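Local coordinates for protein titin (Homo sapiens, PDB 2J8H) that serves muscle as a giant elastic protein with a kinase domain, represented here by a rigid tandem of two immunoglobulin domains from its A-band part, at residues A[26-31]-A[60-65]; A[32-37]-A[81-86]; A[67-72]-A[94-99]; A[136-141]-A[160-165]; A[174-179]-A[191-196]. All coordinates share one frame; numbering follows the deposited sequence.

Contact 1 of 5, residues A[26-31]-A[60-65]; sequences CKVTGH and GYHQLI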
# COMPACT_ATOMS: atom_id res chain seq x y z
N CYS A 26 -0.81 12.48 -22.02
CA CYS A 26 -0.62 13.53 -23.03
C CYS A 26 -1.92 13.65 -23.81
O CYS A 26 -2.81 12.80 -23.65
CB CYS A 26 0.56 13.20 -23.92
SG CYS A 26 0.39 11.74 -24.90
N LYS A 27 -2.03 14.71 -24.61
CA LYS A 27 -3.18 14.93 -25.46
C LYS A 27 -2.68 15.20 -26.88
O LYS A 27 -1.88 16.10 -27.11
CB LYS A 27 -4.05 16.08 -24.97
CG LYS A 27 -5.34 16.25 -25.73
CD LYS A 27 -6.06 17.47 -25.21
CE LYS A 27 -7.40 17.67 -25.83
NZ LYS A 27 -8.11 18.73 -25.08
N VAL A 28 -3.19 14.41 -27.81
CA VAL A 28 -2.75 14.40 -29.19
C VAL A 28 -3.85 14.95 -30.08
O VAL A 28 -5.02 14.64 -29.90
CB VAL A 28 -2.38 12.96 -29.58
CG1 VAL A 28 -2.10 12.81 -31.09
CG2 VAL A 28 -1.20 12.47 -28.73
N THR A 29 -3.46 15.78 -31.04
CA THR A 29 -4.37 16.19 -32.11
C THR A 29 -3.83 15.70 -33.45
O THR A 29 -2.67 15.33 -33.58
CB THR A 29 -4.56 17.70 -32.14
OG1 THR A 29 -3.30 18.33 -32.32
CG2 THR A 29 -5.22 18.19 -30.83
N GLY A 30 -4.70 15.71 -34.44
CA GLY A 30 -4.32 15.36 -35.81
C GLY A 30 -5.49 14.68 -36.48
O GLY A 30 -6.36 14.13 -35.82
N HIS A 31 -5.49 14.75 -37.81
CA HIS A 31 -6.46 14.09 -38.65
C HIS A 31 -5.74 13.47 -39.83
O HIS A 31 -5.04 14.18 -40.58
CB HIS A 31 -7.50 15.08 -39.18
CG HIS A 31 -8.30 15.76 -38.11
ND1 HIS A 31 -9.10 15.07 -37.23
CD2 HIS A 31 -8.40 17.07 -37.77
CE1 HIS A 31 -9.67 15.92 -36.39
NE2 HIS A 31 -9.27 17.15 -36.71
N GLY A 60 -8.56 12.69 -27.71
CA GLY A 60 -7.13 12.52 -27.97
C GLY A 60 -6.23 12.32 -26.76
O GLY A 60 -5.02 12.56 -26.83
N TYR A 61 -6.80 11.88 -25.64
CA TYR A 61 -6.00 11.69 -24.45
C TYR A 61 -5.43 10.29 -24.43
O TYR A 61 -6.16 9.32 -24.68
CB TYR A 61 -6.82 11.89 -23.19
CG TYR A 61 -7.23 13.30 -22.98
CD1 TYR A 61 -8.44 13.75 -23.45
CD2 TYR A 61 -6.40 14.19 -22.30
CE1 TYR A 61 -8.84 15.08 -23.26
CE2 TYR A 61 -6.79 15.52 -22.09
CZ TYR A 61 -8.01 15.95 -22.58
OH TYR A 61 -8.42 17.26 -22.40
N HIS A 62 -4.14 10.20 -24.10
CA HIS A 62 -3.41 8.95 -24.05
C HIS A 62 -2.65 8.89 -22.76
O HIS A 62 -2.04 9.90 -22.35
CB HIS A 62 -2.40 8.89 -25.19
CG HIS A 62 -3.04 8.76 -26.52
ND1 HIS A 62 -3.37 7.54 -27.06
CD2 HIS A 62 -3.51 9.70 -27.38
CE1 HIS A 62 -3.97 7.73 -28.22
NE2 HIS A 62 -4.07 9.03 -28.44
N GLN A 63 -2.68 7.74 -22.09
CA GLN A 63 -1.89 7.61 -20.89
C GLN A 63 -1.31 6.21 -20.75
O GLN A 63 -1.87 5.22 -21.24
CB GLN A 63 -2.65 8.10 -19.64
CG GLN A 63 -3.64 7.17 -19.06
CD GLN A 63 -4.46 7.73 -17.91
OE1 GLN A 63 -4.33 8.89 -17.52
NE2 GLN A 63 -5.38 6.92 -17.41
N LEU A 64 -0.15 6.17 -20.12
CA LEU A 64 0.52 4.95 -19.80
C LEU A 64 0.59 4.89 -18.29
O LEU A 64 1.06 5.83 -17.65
CB LEU A 64 1.92 4.97 -20.38
CG LEU A 64 2.88 3.84 -19.94
CD1 LEU A 64 2.45 2.51 -20.51
CD2 LEU A 64 4.32 4.21 -20.37
N ILE A 65 0.14 3.78 -17.72
CA ILE A 65 0.27 3.54 -16.31
C ILE A 65 1.34 2.48 -16.08
O ILE A 65 1.23 1.37 -16.58
CB ILE A 65 -1.06 3.07 -15.67
CG1 ILE A 65 -2.21 4.00 -16.08
CG2 ILE A 65 -0.92 2.99 -14.12
CD1 ILE A 65 -3.62 3.45 -15.75
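C26, K27 and V28 pair with H62, Y61 and G60 as neighbouring antiparallel strands, B and E, of the first immunoglobulin I-set domain. The tight part is the backbone with its inner face. C26 and H62 form a hydrogen-bonded pair. C26 N reaches H62 O at 2.9 Å, and H62 N returns a nearly straight bond to C26 O at 3.0 Å. V28 N adds a third bond, 2.8 Å to G60 O. On the buried face C26 SG lies 4.0 Å from H62 CB. V28 CG2 meets CD2 of the H62 ring obliquely at 3.9 Å, and F7 packs on both C26 and V28. G60 and Y61 face F57 on the other side as a G1 beta bulge.

The side bearing K27 and Y61 is looser and partly open to solvent, with E9 beside both residues and I186 of a second subunit on Y61. K27 CG is anti to the backbone N (chi1 -174°), and the rest of the chain is extended. The two side chains cross obliquely, with K27 CG over one face of the Y61 ring, 4.1 Å from its centroid, in a CH-pi contact. At the hydroxyl end of the ring, K27 NZ makes a hydrogen bond of 3.1 Å to Y61 OH.

Contact 2 of 5, residues A[32-37]-A[81-86]; sequences PKPIVK and ATNQGG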
# COMPACT_ATOMS: atom_id res chain seq x y z
N PRO A 32 -5.94 12.16 -40.05
CA PRO A 32 -6.72 11.25 -39.23
C PRO A 32 -6.18 11.11 -37.81
O PRO A 32 -5.05 11.51 -37.53
CB PRO A 32 -6.60 9.92 -39.99
CG PRO A 32 -6.30 10.30 -41.38
CD PRO A 32 -5.44 11.51 -41.27
N LYS A 33 -7.01 10.57 -36.92
CA LYS A 33 -6.64 10.38 -35.52
C LYS A 33 -5.29 9.65 -35.43
O LYS A 33 -5.15 8.53 -35.92
CB LYS A 33 -7.69 9.58 -34.76
CG LYS A 33 -7.52 9.65 -33.26
CD LYS A 33 -8.64 8.97 -32.49
CE LYS A 33 -8.33 7.49 -32.19
NZ LYS A 33 -9.39 6.75 -31.36
N PRO A 34 -4.28 10.29 -34.81
CA PRO A 34 -3.00 9.60 -34.70
C PRO A 34 -3.00 8.36 -33.84
O PRO A 34 -3.72 8.29 -32.83
CB PRO A 34 -2.07 10.66 -34.11
CG PRO A 34 -2.70 11.98 -34.52
CD PRO A 34 -4.17 11.67 -34.31
N ILE A 35 -2.16 7.42 -34.23
CA ILE A 35 -1.95 6.19 -33.50
C ILE A 35 -0.72 6.40 -32.64
O ILE A 35 0.29 6.96 -33.08
CB ILE A 35 -1.74 5.03 -34.48
CG1 ILE A 35 -3.01 4.84 -35.31
CG2 ILE A 35 -1.33 3.76 -33.73
CD1 ILE A 35 -2.89 3.73 -36.30
N VAL A 36 -0.81 5.96 -31.38
CA VAL A 36 0.19 6.27 -30.41
C VAL A 36 0.89 5.01 -29.96
O VAL A 36 0.26 3.98 -29.79
CB VAL A 36 -0.43 6.99 -29.23
CG1 VAL A 36 0.54 7.04 -28.04
CG2 VAL A 36 -0.86 8.40 -29.69
N LYS A 37 2.21 5.11 -29.82
CA LYS A 37 3.01 4.04 -29.28
C LYS A 37 3.84 4.65 -28.16
O LYS A 37 4.14 5.85 -28.17
CB LYS A 37 3.92 3.44 -30.36
CG LYS A 37 3.22 2.65 -31.45
CD LYS A 37 4.21 2.01 -32.48
CE LYS A 37 4.76 2.99 -33.54
NZ LYS A 37 5.66 2.37 -34.66
N ALA A 81 3.24 9.80 -31.84
CA ALA A 81 1.93 9.93 -32.47
C ALA A 81 2.15 9.98 -33.97
O ALA A 81 2.94 10.78 -34.43
CB ALA A 81 1.22 11.21 -31.98
N THR A 82 1.44 9.14 -34.71
CA THR A 82 1.63 8.99 -36.14
C THR A 82 0.29 8.95 -36.87
O THR A 82 -0.64 8.26 -36.46
CB THR A 82 2.34 7.66 -36.43
OG1 THR A 82 3.57 7.60 -35.70
CG2 THR A 82 2.62 7.46 -37.91
N ASN A 83 0.22 9.67 -37.98
CA ASN A 83 -0.83 9.43 -38.96
C ASN A 83 -0.18 9.57 -40.34
O ASN A 83 1.04 9.67 -40.43
CB ASN A 83 -2.05 10.34 -38.74
CG ASN A 83 -1.74 11.79 -38.91
OD1 ASN A 83 -0.72 12.15 -39.49
ND2 ASN A 83 -2.65 12.66 -38.44
N GLN A 84 -0.97 9.59 -41.40
CA GLN A 84 -0.39 9.54 -42.73
C GLN A 84 0.29 10.88 -43.03
O GLN A 84 1.10 10.98 -43.95
CB GLN A 84 -1.47 9.17 -43.77
CG GLN A 84 -2.31 7.85 -43.40
CD GLN A 84 -1.59 6.47 -43.61
OE1 GLN A 84 -0.72 6.07 -42.83
NE2 GLN A 84 -2.00 5.75 -44.66
N GLY A 85 -0.02 11.89 -42.22
CA GLY A 85 0.57 13.21 -42.37
C GLY A 85 1.89 13.42 -41.66
O GLY A 85 2.57 14.40 -41.89
N GLY A 86 2.26 12.51 -40.78
CA GLY A 86 3.53 12.65 -40.08
C GLY A 86 3.61 11.87 -38.81
O GLY A 86 2.62 11.26 -38.37
O HOH W 1 2.87 6.17 -33.52
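Backbone hydrogen bonds tie I35 to T82 in both directions. I35 N donates to T82 O at 2.8 Å, and T82 N donates to I35 O at 3.0 Å. I35 O also takes a hydrogen bond from a water. That water lies 2.7 Å from T82 OG1, whose direct partner is S87 OG.

One side-chain bond extends the pairing beyond the strands. N83 ND2 donates to P32 O at 2.8 Å, with P32 O close to the amide plane of N83. ND2 has a second acceptor in M3 O. With N83 CG between the backbone N and the carbonyl carbon (chi1 63°), the amide stands beside P32 O. The other amide atom, N83 OD1, accepts from G85 N at 2.8 Å, with the donor above the carbonyl plane. This is an Asx turn, set within the type I turn from N83 to G86. An alanine in place of N83 would probably leave P32 O and M3 O without this donor and G85 N without its side-chain acceptor.

Apolar packing lies on the inner side. A81 CB touches P34 CB at 4.0 Å and V36 CG2 at 4.2 Å. P34 CG also rests against N83 ND2, while V28 and P5 pack on both P34 and A81.

Together these are the antiparallel C and F strands of an immunoglobulin I-set domain, joined where the B-C and F-G turns meet.

Contact 3 of 5, residues A[67-72]-A[94-99]; sequences ASVTDD and LEVEVP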
# COMPACT_ATOMS: atom_id res chain seq x y z
N ALA A 67 2.93 0.38 -13.17
CA ALA A 67 2.55 -0.02 -11.84
C ALA A 67 3.75 -0.13 -10.95
O ALA A 67 4.84 -0.57 -11.37
CB ALA A 67 1.81 -1.35 -11.87
N SER A 68 3.54 0.24 -9.68
CA SER A 68 4.46 -0.13 -8.64
C SER A 68 5.90 0.14 -9.03
O SER A 68 6.71 -0.78 -9.23
CB SER A 68 4.26 -1.61 -8.30
OG SER A 68 2.98 -1.81 -7.72
N VAL A 69 6.20 1.43 -9.17
CA VAL A 69 7.47 1.82 -9.73
C VAL A 69 8.65 1.48 -8.82
O VAL A 69 8.56 1.59 -7.60
CB VAL A 69 7.49 3.30 -10.17
CG1 VAL A 69 6.53 3.49 -11.30
CG2 VAL A 69 7.19 4.26 -9.02
N THR A 70 9.72 1.01 -9.45
CA THR A 70 10.98 0.77 -8.79
C THR A 70 12.04 1.60 -9.51
O THR A 70 11.76 2.23 -10.54
CB THR A 70 11.36 -0.69 -8.91
OG1 THR A 70 11.65 -0.97 -10.27
CG2 THR A 70 10.20 -1.57 -8.44
N ASP A 71 13.26 1.60 -8.98
CA ASP A 71 14.34 2.35 -9.61
C ASP A 71 14.57 1.87 -11.05
O ASP A 71 15.04 2.64 -11.90
CB ASP A 71 15.62 2.29 -8.76
CG ASP A 71 16.73 3.17 -9.34
OD1 ASP A 71 16.50 4.39 -9.55
OD2 ASP A 71 17.82 2.62 -9.59
N ASP A 72 14.20 0.62 -11.35
CA ASP A 72 14.32 0.12 -12.72
C ASP A 72 13.43 0.88 -13.71
O ASP A 72 13.70 0.93 -14.90
CB ASP A 72 14.00 -1.39 -12.80
CG ASP A 72 14.14 -1.94 -14.22
OD1 ASP A 72 15.29 -2.14 -14.69
OD2 ASP A 72 13.11 -2.15 -14.90
N LEU A 94 11.01 9.71 -15.81
CA LEU A 94 10.47 9.30 -14.54
C LEU A 94 11.64 9.16 -13.55
O LEU A 94 12.60 8.45 -13.82
CB LEU A 94 9.77 7.96 -14.71
CG LEU A 94 9.21 7.31 -13.45
CD1 LEU A 94 8.34 8.27 -12.61
CD2 LEU A 94 8.44 6.07 -13.84
N GLU A 95 11.58 9.86 -12.43
CA GLU A 95 12.51 9.65 -11.37
C GLU A 95 11.71 9.04 -10.24
O GLU A 95 10.56 9.41 -10.02
CB GLU A 95 13.19 10.96 -10.97
CG GLU A 95 14.39 11.26 -11.88
CD GLU A 95 14.52 12.72 -12.27
OE1 GLU A 95 14.71 13.58 -11.35
OE2 GLU A 95 14.49 13.01 -13.51
N VAL A 96 12.29 8.07 -9.56
CA VAL A 96 11.57 7.33 -8.54
C VAL A 96 12.22 7.64 -7.22
O VAL A 96 13.42 7.44 -7.04
CB VAL A 96 11.55 5.81 -8.81
CG1 VAL A 96 10.86 5.07 -7.65
CG2 VAL A 96 10.87 5.50 -10.16
N GLU A 97 11.40 8.15 -6.30
CA GLU A 97 11.88 8.60 -5.01
C GLU A 97 11.85 7.40 -4.08
O GLU A 97 10.81 6.74 -3.94
CB GLU A 97 10.99 9.71 -4.44
CG GLU A 97 10.55 10.78 -5.45
CD GLU A 97 9.48 11.71 -4.88
OE1 GLU A 97 8.64 11.26 -4.05
OE2 GLU A 97 9.50 12.91 -5.24
N VAL A 98 12.99 7.09 -3.49
CA VAL A 98 13.07 5.99 -2.53
C VAL A 98 13.68 6.56 -1.27
O VAL A 98 14.84 7.02 -1.29
CB VAL A 98 13.95 4.84 -3.07
CG1 VAL A 98 13.93 3.66 -2.10
CG2 VAL A 98 13.51 4.41 -4.49
N PRO A 99 12.91 6.61 -0.18
CA PRO A 99 13.45 7.10 1.09
C PRO A 99 14.68 6.32 1.53
O PRO A 99 14.75 5.11 1.29
CB PRO A 99 12.29 6.86 2.06
CG PRO A 99 11.11 6.91 1.22
CD PRO A 99 11.49 6.23 -0.05
O HOH W 2 14.98 6.74 -9.19
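V69 is turned so that CG1 is anti to the carbonyl carbon (chi1 -65°) and CG2 lies between the backbone N and that carbon. The two methyls thus serve different partners. V69 CG1 meets L94 CD2 at 4.1 Å, and V69 CG2 meets V96 CG1 at 4.0 Å. V96 has CG1 anti to its backbone N (chi1 176°), which leaves CG2 beside that N. From there V96 CG2 comes within 3.4 Å of T70 O, so this valine packs on the backbone of the loop as well as on the V69 side chain. All three aliphatic side chains are buried.

The polar link is indirect. One water donates to D71 OD1 at 2.8 Å and accepts from V96 N at 3.0 Å. The water thus serves V96 N, and the loop carboxylate holds the water in place. D71 begins a short 3-10 turn. D72 N makes a weak bond to T70 OG1 (3.2 Å), and T70 N is held by D73 OD2, so the loop is braced from within.

The loop joins strand 61-66 to strand 76-83, the E and F strands of the first immunoglobulin domain. It lies at the end of the sandwich next to the second domain, where V16 and A22 also pack on V69 and L94. The strand is part of 86-102, the G strand, which runs on toward the second domain. There V98 touches S129 and K131 of strand 123-131, and K131 forms a long, weak ion pair with D71.

Contact 4 of 5, residues A[136-141]-A[160-165]; sequences ITWQKG and TSLVFP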
# COMPACT_ATOMS: atom_id res chain seq x y z
N ILE A 136 25.90 7.76 3.74
CA ILE A 136 26.04 6.68 4.69
C ILE A 136 27.04 7.11 5.74
O ILE A 136 28.10 7.62 5.41
CB ILE A 136 26.58 5.42 4.02
CG1 ILE A 136 25.57 4.87 3.00
CG2 ILE A 136 27.01 4.36 5.06
CD1 ILE A 136 24.19 4.53 3.55
N THR A 137 26.70 6.91 7.01
CA THR A 137 27.66 7.14 8.09
C THR A 137 27.66 5.99 9.06
O THR A 137 26.65 5.34 9.26
CB THR A 137 27.40 8.43 8.87
OG1 THR A 137 26.15 8.33 9.54
CG2 THR A 137 27.39 9.64 7.96
N TRP A 138 28.81 5.75 9.67
CA TRP A 138 28.97 4.73 10.71
C TRP A 138 29.51 5.38 11.96
O TRP A 138 30.32 6.32 11.89
CB TRP A 138 29.96 3.65 10.29
CG TRP A 138 29.49 2.67 9.32
CD1 TRP A 138 29.53 2.76 7.96
CD2 TRP A 138 28.93 1.39 9.63
NE1 TRP A 138 29.03 1.61 7.41
CE2 TRP A 138 28.66 0.76 8.41
CE3 TRP A 138 28.67 0.71 10.81
CZ2 TRP A 138 28.09 -0.50 8.35
CZ3 TRP A 138 28.12 -0.54 10.74
CH2 TRP A 138 27.84 -1.13 9.53
N GLN A 139 29.05 4.89 13.11
CA GLN A 139 29.51 5.36 14.41
C GLN A 139 29.71 4.16 15.34
O GLN A 139 29.01 3.16 15.20
CB GLN A 139 28.44 6.21 15.13
CG GLN A 139 27.82 7.36 14.39
CD GLN A 139 26.38 7.68 14.88
OE1 GLN A 139 25.49 8.01 14.07
NE2 GLN A 139 26.14 7.56 16.22
N LYS A 140 30.62 4.28 16.30
CA LYS A 140 30.65 3.36 17.44
C LYS A 140 30.31 4.18 18.65
O LYS A 140 31.06 5.08 19.04
CB LYS A 140 32.00 2.69 17.63
CG LYS A 140 31.94 1.55 18.64
CD LYS A 140 33.30 0.96 18.93
CE LYS A 140 33.17 -0.24 19.85
NZ LYS A 140 34.47 -0.86 20.18
N GLY A 141 29.16 3.89 19.24
CA GLY A 141 28.61 4.74 20.28
C GLY A 141 28.38 6.13 19.69
O GLY A 141 27.67 6.28 18.66
N THR A 160 26.55 -1.24 2.53
CA THR A 160 27.74 -0.69 3.16
C THR A 160 28.22 -1.72 4.18
O THR A 160 27.40 -2.40 4.83
CB THR A 160 27.46 0.65 3.85
OG1 THR A 160 28.66 1.11 4.46
CG2 THR A 160 26.39 0.53 4.95
N SER A 161 29.52 -1.91 4.23
CA SER A 161 30.14 -2.79 5.21
C SER A 161 31.14 -2.03 6.05
O SER A 161 31.95 -1.26 5.53
CB SER A 161 30.88 -3.93 4.53
OG SER A 161 30.00 -4.63 3.70
N LEU A 162 31.09 -2.29 7.34
CA LEU A 162 32.13 -1.85 8.21
C LEU A 162 33.05 -3.03 8.38
O LEU A 162 32.64 -4.08 8.89
CB LEU A 162 31.57 -1.42 9.58
CG LEU A 162 32.65 -0.97 10.57
CD1 LEU A 162 33.39 0.27 10.03
CD2 LEU A 162 32.07 -0.77 11.99
N VAL A 163 34.29 -2.86 7.96
CA VAL A 163 35.24 -3.98 8.00
C VAL A 163 36.35 -3.72 9.03
O VAL A 163 36.81 -2.58 9.24
CB VAL A 163 35.86 -4.24 6.62
CG1 VAL A 163 36.68 -5.54 6.63
CG2 VAL A 163 34.79 -4.27 5.52
N PHE A 164 36.79 -4.81 9.66
CA PHE A 164 37.90 -4.80 10.60
C PHE A 164 39.06 -5.53 9.93
O PHE A 164 39.31 -6.67 10.23
CB PHE A 164 37.46 -5.51 11.89
CG PHE A 164 36.34 -4.80 12.62
CD1 PHE A 164 35.02 -4.96 12.23
CD2 PHE A 164 36.62 -3.93 13.66
CE1 PHE A 164 34.00 -4.28 12.88
CE2 PHE A 164 35.60 -3.26 14.31
CZ PHE A 164 34.29 -3.43 13.91
N PRO A 165 39.76 -4.87 8.98
CA PRO A 165 40.72 -5.57 8.12
C PRO A 165 41.93 -6.17 8.84
O PRO A 165 42.58 -7.08 8.30
CB PRO A 165 41.16 -4.49 7.13
CG PRO A 165 40.92 -3.22 7.82
CD PRO A 165 39.69 -3.44 8.63
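W138 meets T160 and L162 across the core of the second immunoglobulin domain, where the C strand of one sheet faces the E strand of the other. Segments 136-140 and 160-163 run at 31° to each other, with their axes 9.0 Å apart at the closest point. No backbone pairing joins them, and side chains fill the space between.

The indole of W138 carries the contact in two ways. At its edge, NE1 donates a hydrogen bond to T160 OG1 at 3.0 Å. It is almost perfectly straight (177°), and the oxygen lies in the ring plane. With OG1 anti to the backbone N (chi1 179°), the T160 hydroxyl meets the indole edge. The same hydroxyl is also hydrogen-bonded to I154 O, so two bonds grip a buried polar group. I136 CG2 touches T160 OG1 at 3.7 Å.

Over one face of the indole comes L162. Its CB sits 3.5 Å from the centroid of the six-membered ring of W138, practically on the ring normal, in a CH-pi contact. L162 CD2 touches W138 CE3 at 3.9 Å, and L162 N lies 3.6 Å from W138 CZ2. An alanine in place of W138 would probably open a gap beside L162 CB and leave T160 OG1 without its indole donor.

I126, V153 and V178 also pack on the indole, and Y176 packs on L162. A C-strand tryptophan buried between the two sheets is a hallmark of the immunoglobulin fold.

Contact 5 of 5, residues A[174-179]-A[191-196]; sequences GFYVVC and VELDVA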
# COMPACT_ATOMS: atom_id res chain seq x y z
N GLY A 174 31.05 -4.00 20.84
CA GLY A 174 30.26 -2.83 21.15
C GLY A 174 29.14 -2.64 20.17
O GLY A 174 28.78 -3.57 19.46
N PHE A 175 28.60 -1.43 20.14
CA PHE A 175 27.41 -1.11 19.38
C PHE A 175 27.76 -0.16 18.27
O PHE A 175 28.25 0.94 18.52
CB PHE A 175 26.37 -0.48 20.30
CG PHE A 175 25.88 -1.39 21.38
CD1 PHE A 175 26.50 -1.41 22.61
CD2 PHE A 175 24.82 -2.24 21.15
CE1 PHE A 175 26.05 -2.26 23.63
CE2 PHE A 175 24.36 -3.10 22.16
CZ PHE A 175 24.98 -3.11 23.40
N TYR A 176 27.53 -0.59 17.03
CA TYR A 176 27.87 0.21 15.86
C TYR A 176 26.56 0.70 15.25
O TYR A 176 25.59 -0.06 15.15
CB TYR A 176 28.68 -0.64 14.88
CG TYR A 176 30.05 -1.00 15.43
CD1 TYR A 176 30.23 -2.11 16.26
CD2 TYR A 176 31.15 -0.21 15.17
CE1 TYR A 176 31.48 -2.41 16.80
CE2 TYR A 176 32.40 -0.51 15.69
CZ TYR A 176 32.56 -1.61 16.50
OH TYR A 176 33.81 -1.88 17.01
N VAL A 177 26.52 1.98 14.91
CA VAL A 177 25.34 2.60 14.36
C VAL A 177 25.63 2.97 12.91
O VAL A 177 26.61 3.63 12.63
CB VAL A 177 24.94 3.84 15.17
CG1 VAL A 177 23.71 4.49 14.55
CG2 VAL A 177 24.68 3.46 16.63
N VAL A 178 24.78 2.50 12.00
CA VAL A 178 24.88 2.85 10.58
C VAL A 178 23.64 3.68 10.23
O VAL A 178 22.51 3.38 10.69
CB VAL A 178 24.98 1.61 9.68
CG1 VAL A 178 23.82 0.66 9.93
CG2 VAL A 178 25.09 2.02 8.18
N CYS A 179 23.85 4.73 9.46
CA CYS A 179 22.79 5.66 9.16
C CYS A 179 22.82 6.00 7.69
O CYS A 179 23.90 6.16 7.12
CB CYS A 179 22.98 6.89 10.05
SG CYS A 179 21.76 8.22 9.86
N VAL A 191 24.02 -2.35 15.27
CA VAL A 191 24.51 -3.72 15.26
C VAL A 191 25.42 -3.92 16.48
O VAL A 191 26.34 -3.13 16.69
CB VAL A 191 25.37 -3.97 14.00
CG1 VAL A 191 25.92 -5.37 14.00
CG2 VAL A 191 24.57 -3.69 12.75
N GLU A 192 25.14 -4.94 17.28
CA GLU A 192 26.04 -5.27 18.38
C GLU A 192 27.05 -6.31 17.92
O GLU A 192 26.67 -7.37 17.40
CB GLU A 192 25.30 -5.79 19.60
CG GLU A 192 26.30 -6.13 20.71
CD GLU A 192 25.66 -6.53 22.00
OE1 GLU A 192 24.42 -6.69 22.03
OE2 GLU A 192 26.42 -6.69 22.98
N LEU A 193 28.33 -6.01 18.13
CA LEU A 193 29.41 -6.93 17.85
C LEU A 193 29.91 -7.44 19.17
O LEU A 193 30.19 -6.66 20.06
CB LEU A 193 30.56 -6.21 17.13
CG LEU A 193 31.85 -6.99 16.84
CD1 LEU A 193 31.55 -8.31 16.18
CD2 LEU A 193 32.80 -6.17 15.95
N ASP A 194 30.00 -8.75 19.33
CA ASP A 194 30.69 -9.30 20.49
C ASP A 194 31.85 -10.13 20.00
O ASP A 194 31.82 -10.68 18.91
CB ASP A 194 29.76 -10.11 21.38
CG ASP A 194 29.31 -11.40 20.74
OD1 ASP A 194 28.38 -11.33 19.90
OD2 ASP A 194 29.88 -12.45 21.09
N VAL A 195 32.90 -10.18 20.80
CA VAL A 195 34.11 -10.88 20.42
C VAL A 195 34.40 -11.94 21.47
O VAL A 195 34.46 -11.64 22.66
CB VAL A 195 35.30 -9.92 20.28
CG1 VAL A 195 36.58 -10.69 19.89
CG2 VAL A 195 34.98 -8.83 19.26
N ALA A 196 34.53 -13.19 21.02
CA ALA A 196 34.89 -14.29 21.90
C ALA A 196 36.35 -14.66 21.66
O ALA A 196 36.90 -14.45 20.58
CB ALA A 196 33.98 -15.49 21.63
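G174 and Y176 bind L193 and V191 through four backbone hydrogen bonds. G174 N donates to L193 O at 2.9 Å, and L193 N returns to G174 O at 2.8 Å. Y176 N reaches V191 O at 2.8 Å in a virtually straight line (179°), and V191 N bonds back to Y176 O. Between them F175 and E192 form a non-hydrogen-bonded pair.

On the outer face the F175 and E192 side chains lie side by side and point the same way. E192 CG, anti to its backbone N (chi1 180°), lies over one face of the phenyl ring. E192 OE1 lies 3.6 Å from F175 CE2, and the carboxylate plane is turned 34° from the ring plane. M111 also touches F175.

The inner face is buried. L193 CB approaches the Y176 ring obliquely, 3.9 Å from Y176 CE1. V191 O lies near the plane of the Y176 ring, at its edge.

Further out, V114 packs on V191 and L193, and A116 and F164 also pack on L193. On the far side of strand 174-179, F175 and V177 have backbone bonds to G141 and Q139 of contact 4. Y176 OH is fixed by D172 O, four residues back in the chain, and makes a weak bond to K140 NZ.

That bond back to D172 is the tyrosine corner of immunoglobulin domains, set here at the start of the F strand in the F-G hairpin.

Contacts 1 to 3 lie in the first immunoglobulin domain, contacts 4 and 5 in the second. Contacts 1, 2 and 5 are antiparallel strand pairs within a sheet. Each has backbone bonds, a buried face and a more open one. Contacts 1 and 2 touch across the first sandwich through H62 and V36, and through V28 and P34. Contacts 3 and 4 are buried and rest on side chains. Contact 3 is mostly aliphatic, with one bridging water; contact 4 has an indole and a buried hydroxyl. Contact 4 spans the two sheets, and its 136-141 segment pairs with 174-179 of contact 5. Contact 3, near the chain's centre, lies by the junction of the two domains.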